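Local coordinates for glutathione S-transferase-like protein (Methylobacillus flagellatus, PDB 4GLT) that binds glutathione and, as a member of the glutathione S-transferase family, probably acts as a transferase, at residues R35-V39 with S216-P222; A99-P103 with F174-I179; A119-T123 with A180-M184. One frame throughout, in Å; residues are numbered along the deposited sequence.

Overall arrangement
Helix 32-44 of the N-terminal, thioredoxin-like domain supplies the first partner of interaction 1. The second, 216-222, comes near the C terminus, so this contact closes a loop of 176 residues around both others. Interaction 2 joins the linker 99-103 to the start of helix 176-191. Interaction 3 joins helix 106-133 to the next turn of helix 176-191. These two cross along the chain, since 119-123 lies between 99-103 and 174-179, and 180-184 follows directly. Val39 packs on Ile179, and Lys36 forms a salt bridge with Asp120. Helix 176-191 is thus the common core element, joined to the linker, to the helical domain and to the N-terminal domain.

Interaction 1 of 3, residues R35-V39 with S216-P222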
# COMPACT_ATOMS: atom_id res chain seq x y z
N ARG A 35 -2.95 -12.46 6.14
CA ARG A 35 -2.54 -12.94 7.44
C ARG A 35 -2.40 -11.79 8.44
O ARG A 35 -2.79 -11.93 9.60
CB ARG A 35 -1.22 -13.72 7.33
CG ARG A 35 -0.83 -14.42 8.63
CD ARG A 35 0.53 -15.09 8.55
NE ARG A 35 0.78 -15.89 9.75
CZ ARG A 35 1.90 -16.57 9.98
NH1 ARG A 35 2.89 -16.55 9.10
NH2 ARG A 35 2.02 -17.27 11.09
N LYS A 36 -1.84 -10.68 7.99
CA LYS A 36 -1.70 -9.49 8.83
C LYS A 36 -3.10 -9.08 9.32
O LYS A 36 -3.28 -8.76 10.51
CB LYS A 36 -1.01 -8.35 8.06
CG LYS A 36 -0.81 -7.05 8.84
CD LYS A 36 -0.26 -5.92 7.96
CE LYS A 36 -1.00 -5.85 6.63
NZ LYS A 36 -0.83 -4.55 5.92
N VAL A 37 -4.07 -9.10 8.41
CA VAL A 37 -5.46 -8.79 8.76
C VAL A 37 -6.05 -9.81 9.74
O VAL A 37 -6.66 -9.45 10.74
CB VAL A 37 -6.36 -8.69 7.51
CG1 VAL A 37 -7.78 -8.34 7.90
CG2 VAL A 37 -5.82 -7.65 6.54
N ARG A 38 -5.88 -11.10 9.45
CA ARG A 38 -6.43 -12.12 10.34
C ARG A 38 -5.83 -11.97 11.73
O ARG A 38 -6.55 -12.05 12.73
CB ARG A 38 -6.17 -13.52 9.80
CG ARG A 38 -6.81 -13.78 8.45
CD ARG A 38 -6.04 -14.85 7.70
NE ARG A 38 -6.38 -16.20 8.12
CZ ARG A 38 -5.60 -17.26 7.94
NH1 ARG A 38 -4.42 -17.12 7.35
NH2 ARG A 38 -5.98 -18.46 8.35
N VAL A 39 -4.53 -11.72 11.80
CA VAL A 39 -3.85 -11.62 13.10
C VAL A 39 -4.35 -10.44 13.92
O VAL A 39 -4.42 -10.50 15.15
CB VAL A 39 -2.31 -11.55 12.96
CG1 VAL A 39 -1.67 -11.05 14.25
CG2 VAL A 39 -1.74 -12.92 12.61
N SER A 216 -2.81 -16.07 17.88
CA SER A 216 -3.17 -15.22 16.75
C SER A 216 -2.19 -15.49 15.62
O SER A 216 -2.58 -15.88 14.52
CB SER A 216 -3.09 -13.74 17.14
OG SER A 216 -1.83 -13.45 17.74
N PHE A 217 -0.91 -15.29 15.92
CA PHE A 217 0.12 -15.47 14.91
C PHE A 217 0.25 -16.93 14.46
O PHE A 217 0.06 -17.23 13.28
CB PHE A 217 1.47 -14.94 15.39
CG PHE A 217 2.51 -14.94 14.32
CD1 PHE A 217 2.33 -14.18 13.17
CD2 PHE A 217 3.67 -15.69 14.45
CE1 PHE A 217 3.27 -14.18 12.17
CE2 PHE A 217 4.62 -15.69 13.44
CZ PHE A 217 4.42 -14.93 12.30
N LYS A 218 0.55 -17.82 15.39
CA LYS A 218 0.77 -19.22 15.06
C LYS A 218 -0.44 -19.88 14.43
O LYS A 218 -0.31 -20.78 13.60
CB LYS A 218 1.21 -20.01 16.30
CG LYS A 218 1.75 -21.39 15.96
CD LYS A 218 2.06 -22.22 17.19
CE LYS A 218 2.42 -23.65 16.80
NZ LYS A 218 2.62 -24.54 17.98
N ASP A 219 -1.63 -19.43 14.82
CA ASP A 219 -2.87 -20.02 14.32
C ASP A 219 -3.16 -19.66 12.87
O ASP A 219 -4.14 -20.13 12.30
CB ASP A 219 -4.05 -19.56 15.18
CG ASP A 219 -4.27 -20.44 16.39
OD1 ASP A 219 -3.50 -21.40 16.58
OD2 ASP A 219 -5.23 -20.16 17.14
N THR A 220 -2.32 -18.82 12.28
CA THR A 220 -2.59 -18.32 10.94
C THR A 220 -1.45 -18.58 9.94
O THR A 220 -1.43 -18.00 8.86
CB THR A 220 -2.91 -16.82 10.95
OG1 THR A 220 -1.82 -16.10 11.55
CG2 THR A 220 -4.20 -16.54 11.75
N ALA A 221 -0.52 -19.46 10.31
CA ALA A 221 0.60 -19.79 9.43
C ALA A 221 0.14 -20.22 8.04
O ALA A 221 -0.81 -21.00 7.90
CB ALA A 221 1.48 -20.86 10.05
N PRO A 222 0.81 -19.72 7.00
CA PRO A 222 0.43 -20.14 5.66
C PRO A 222 0.61 -21.65 5.51
O PRO A 222 1.35 -22.26 6.28
CB PRO A 222 1.40 -19.36 4.75
CG PRO A 222 2.54 -18.98 5.64
CD PRO A 222 1.93 -18.76 7.00
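Arg35 reaches straight out from helix 32-44 and lays its guanidinium flat on the ring of Phe217. The two planes are 5° apart and their centres 4.0 Å. NH2 sits over the middle of the ring, and CZ lies off-centre in a cation-pi contact. The opposite guanidinium face carries Ala221 CA and Pro222 CD.

The edge of the same group does the hydrogen bonding. Arg35 NE donates to Thr220 OG1 at 3.2 Å. Arg35 NH2 donates to Phe217 O at 2.9 Å, with an angle of 169° at the hydrogen. Both acceptors lie close to the guanidinium plane, so bonds at the edge and packing on both faces fix its rotation. The extended chain, with CG trans to the backbone N (chi1 -172°), carries the group this far.

Phe217 O is a shared acceptor. Arg35 NH2 comes from above its carbonyl plane, and Thr220 N, 3.0 Å from Phe217 O, comes from the other face. Thr220 OG1 also faces Ser216 O and Phe217 O. Its one proton can serve either. Val39 CG2 lies against this hydroxyl, 3.4 Å from Thr220 OG1. Ser216 OG is bonded to Glu43, further along helix 32-44.

Arg38 runs past Thr220 in the opposite direction, and Thr220 CB lies over the rim of one face of the Arg38 guanidinium. Pro222 lies close to Thr30 and Tyr187 of the glutathione pocket. The contact belongs to the domain interface of the glutathione S-transferase fold, where the first helix of the N-terminal domain meets the C-terminal end of the chain.

Interaction 2 of 3, residues A99-P103 with F174-I179; sequences AHLIP and FSLADI
Leu101 and Ser175 bring the two segments together, with their CA atoms 4.3 Å apart. Leu101 O points at the first turn of helix 176-191 and accepts from Leu176 N. The bond is 2.9 Å long between Leu101 O and Leu176 N, and nearly straight at 174°. Ser175 CB presses on the same oxygen from close by, 3.2 Å from Leu101 O. The carbonyl is therefore seated in the bend where the loop becomes helix.

The side chain of Leu101 is the main bump. Its CD2 methyl sits over the shallow notch between Phe174 and Ile179. Leu101 CD2 meets Phe174 CE2 at 4.2 Å, obliquely to the ring. Leu101 CD2 also approaches Ile179 CD1 at 4.4 Å. Val40 of helix 32-44 also lines this hollow. Ile102 makes the second bump. It lies beside Leu176, pointing the same way, and Ile102 CG1 is 4.0 Å from Leu176 CD2. On Leu176 the CD2 branch does the touching. Glu90 and Val89 of helix 85-93 flank this pair.

The helix start has its own bonds. Ser175 is the N-cap, and its OG accepts a weak bond from Ala177 N. Ser175 N donates back to Asp178 OD2 at 2.9 Å, on the lone pair turned away from the other oxygen. Asp178 OD1 is engaged by His207 and Cys169. Asp93 accepts from the backbone N atoms of Leu101 and Ile102 and so pins the loop.

Ser175 and Asp178 form a capping box, as in the N-capping box of the core helix of glutathione S-transferases, here docked onto the linker between the two domains.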
# COMPACT_ATOMS: atom_id res chain seq x y z
N ALA A 99 -6.71 -3.42 22.64
CA ALA A 99 -5.33 -2.99 22.58
C ALA A 99 -5.22 -1.93 21.52
O ALA A 99 -6.11 -1.80 20.70
CB ALA A 99 -4.44 -4.16 22.24
N HIS A 100 -4.15 -1.16 21.55
CA HIS A 100 -3.97 -0.20 20.50
C HIS A 100 -2.91 -0.74 19.57
O HIS A 100 -1.73 -0.61 19.84
CB HIS A 100 -3.51 1.13 21.08
CG HIS A 100 -4.22 1.52 22.33
ND1 HIS A 100 -4.89 2.71 22.46
CD2 HIS A 100 -4.37 0.87 23.51
CE1 HIS A 100 -5.42 2.79 23.67
NE2 HIS A 100 -5.12 1.68 24.32
N LEU A 101 -3.35 -1.36 18.49
CA LEU A 101 -2.44 -1.85 17.48
C LEU A 101 -1.78 -0.66 16.81
O LEU A 101 -0.61 -0.71 16.46
CB LEU A 101 -3.15 -2.76 16.49
CG LEU A 101 -3.71 -4.02 17.16
CD1 LEU A 101 -4.39 -4.92 16.16
CD2 LEU A 101 -2.63 -4.75 17.89
N ILE A 102 -2.54 0.40 16.62
CA ILE A 102 -2.00 1.64 16.11
C ILE A 102 -2.07 2.70 17.20
O ILE A 102 -3.14 3.14 17.58
CB ILE A 102 -2.82 2.14 14.94
CG1 ILE A 102 -2.84 1.09 13.84
CG2 ILE A 102 -2.24 3.42 14.42
CD1 ILE A 102 -3.68 1.46 12.69
N PRO A 103 -0.91 3.14 17.68
CA PRO A 103 -0.87 4.10 18.77
C PRO A 103 -1.61 5.40 18.48
O PRO A 103 -1.59 5.89 17.35
CB PRO A 103 0.63 4.37 18.93
CG PRO A 103 1.28 3.14 18.42
CD PRO A 103 0.43 2.72 17.25
N PHE A 174 3.48 -4.11 21.79
CA PHE A 174 3.05 -4.89 20.66
C PHE A 174 2.13 -4.04 19.79
O PHE A 174 1.10 -3.56 20.24
CB PHE A 174 2.34 -6.14 21.17
CG PHE A 174 1.88 -7.04 20.08
CD1 PHE A 174 2.77 -7.91 19.48
CD2 PHE A 174 0.56 -7.03 19.66
CE1 PHE A 174 2.35 -8.74 18.46
CE2 PHE A 174 0.13 -7.87 18.65
CZ PHE A 174 1.03 -8.72 18.05
N SER A 175 2.52 -3.85 18.54
CA SER A 175 1.69 -3.07 17.64
C SER A 175 1.57 -3.72 16.28
O SER A 175 2.14 -4.78 16.02
CB SER A 175 2.27 -1.66 17.49
OG SER A 175 3.59 -1.72 16.98
N LEU A 176 0.80 -3.06 15.42
CA LEU A 176 0.72 -3.42 14.02
C LEU A 176 2.12 -3.69 13.47
O LEU A 176 2.31 -4.58 12.66
CB LEU A 176 0.04 -2.28 13.26
CG LEU A 176 -0.21 -2.45 11.77
CD1 LEU A 176 -1.03 -3.71 11.52
CD2 LEU A 176 -0.90 -1.21 11.21
N ALA A 177 3.11 -2.91 13.92
CA ALA A 177 4.47 -3.09 13.43
C ALA A 177 4.89 -4.56 13.54
O ALA A 177 5.16 -5.24 12.55
CB ALA A 177 5.43 -2.20 14.20
N ASP A 178 4.94 -5.05 14.78
CA ASP A 178 5.30 -6.43 15.05
C ASP A 178 4.51 -7.43 14.21
O ASP A 178 5.08 -8.35 13.61
CB ASP A 178 5.13 -6.67 16.53
CG ASP A 178 5.86 -5.62 17.33
OD1 ASP A 178 7.10 -5.69 17.36
OD2 ASP A 178 5.20 -4.70 17.87
N ILE A 179 3.20 -7.25 14.15
CA ILE A 179 2.40 -8.15 13.35
C ILE A 179 2.90 -8.18 11.92
O ILE A 179 3.03 -9.24 11.30
CB ILE A 179 0.92 -7.75 13.37
CG1 ILE A 179 0.36 -7.86 14.79
CG2 ILE A 179 0.13 -8.62 12.40
CD1 ILE A 179 -1.12 -7.57 14.89

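Interaction 3 of 3, residues A119-T123 with A180-M184; sequences ADGVT and AVGCM
Met184 and Ala119 carry most of this contact, with Ala180 next. Segments 119-123 and 180-184 run almost parallel, with their helix axes 15° apart and 9.0 Å from each other at closest approach.

Ala119 points its CB toward the facing helix. Ala119 CB lies 3.7 Å from Ala180 O and 3.8 Å from Ala180 CB. It also touches Val181 through CG2. Small side chains on both helices thus allow close backbone approach. The CA atoms of Ala119 and Val181 are 5.5 Å apart, and those of Thr123 and Met184 are similarly close at 5.7 Å.

Met184 fills the next turn. Its CG swings to the side opposite its own backbone N (chi1 173°), which sends the chain across the interface to Val122. Met184 SD lies 3.6 Å from Val122 CG1, and CG also packs on that methyl. Met184 CB rests against Thr123 OG1 at 3.8 Å. That hydroxyl is held by its own helix, since Thr123 OG1 donates to Ala119 O at 2.7 Å. Thr123 N reaches the same oxygen from the other face of its plane. Ala119 O therefore takes two bonds.

Ala180 has a polar link as well. A water lies within hydrogen-bonding distance of both Ala180 O and Asp120 OD1, at one side of the packed methyls. Asp120 OD2 pairs with Lys36 of helix 32-44.

The helix pair is at the core of the helical domain. Helix 142-162 packs against it through Leu156 and Met159. Helix 32-44 also touches it: Thr123 meets Pro32 and Tyr33, and Cys183 meets Arg35 and Lys36. Val122 touches Leu68 of the second subunit.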
# COMPACT_ATOMS: atom_id res chain seq x y z
N ALA A 119 7.92 -3.44 6.13
CA ALA A 119 7.53 -4.84 6.13
C ALA A 119 6.67 -5.20 4.91
O ALA A 119 6.91 -6.20 4.24
CB ALA A 119 6.79 -5.17 7.42
N ASP A 120 5.65 -4.40 4.63
CA ASP A 120 4.84 -4.68 3.44
C ASP A 120 5.69 -4.56 2.17
O ASP A 120 5.52 -5.33 1.23
CB ASP A 120 3.64 -3.75 3.36
CG ASP A 120 2.54 -4.13 4.34
OD1 ASP A 120 2.65 -5.21 4.97
OD2 ASP A 120 1.57 -3.36 4.48
N GLY A 121 6.60 -3.60 2.17
CA GLY A 121 7.44 -3.35 1.00
C GLY A 121 8.36 -4.52 0.70
O GLY A 121 8.54 -4.91 -0.45
N VAL A 122 8.94 -5.08 1.75
CA VAL A 122 9.73 -6.29 1.64
C VAL A 122 8.88 -7.42 1.10
O VAL A 122 9.31 -8.20 0.23
CB VAL A 122 10.32 -6.68 3.01
CG1 VAL A 122 10.98 -8.04 2.94
CG2 VAL A 122 11.32 -5.63 3.45
N THR A 123 7.65 -7.51 1.59
CA THR A 123 6.75 -8.57 1.14
C THR A 123 6.47 -8.36 -0.35
O THR A 123 6.48 -9.31 -1.12
CB THR A 123 5.44 -8.58 1.97
OG1 THR A 123 5.75 -8.52 3.38
CG2 THR A 123 4.65 -9.81 1.71
N ALA A 180 3.21 -7.00 11.39
CA ALA A 180 3.58 -6.89 9.99
C ALA A 180 4.91 -7.57 9.74
O ALA A 180 5.10 -8.24 8.72
CB ALA A 180 3.62 -5.44 9.56
N VAL A 181 5.83 -7.40 10.67
CA VAL A 181 7.13 -8.03 10.57
C VAL A 181 7.03 -9.56 10.68
O VAL A 181 7.80 -10.28 10.06
CB VAL A 181 8.09 -7.46 11.63
CG1 VAL A 181 9.30 -8.37 11.83
CG2 VAL A 181 8.51 -6.06 11.24
N GLY A 182 6.06 -10.04 11.45
CA GLY A 182 5.84 -11.48 11.56
C GLY A 182 5.31 -12.07 10.25
O GLY A 182 5.87 -13.03 9.71
N CYS A 183 4.23 -11.50 9.75
CA CYS A 183 3.65 -11.97 8.50
C CYS A 183 4.68 -11.96 7.37
O CYS A 183 4.70 -12.87 6.54
CB CYS A 183 2.41 -11.15 8.16
SG CYS A 183 1.17 -11.25 9.48
N MET A 184 5.52 -10.93 7.35
CA MET A 184 6.61 -10.80 6.38
C MET A 184 7.60 -11.98 6.42
O MET A 184 7.82 -12.65 5.41
CB MET A 184 7.40 -9.50 6.63
CG MET A 184 8.66 -9.39 5.78
SD MET A 184 9.86 -8.21 6.39
CE MET A 184 10.19 -8.87 8.03
O HOH W 1 3.71 -7.29 6.31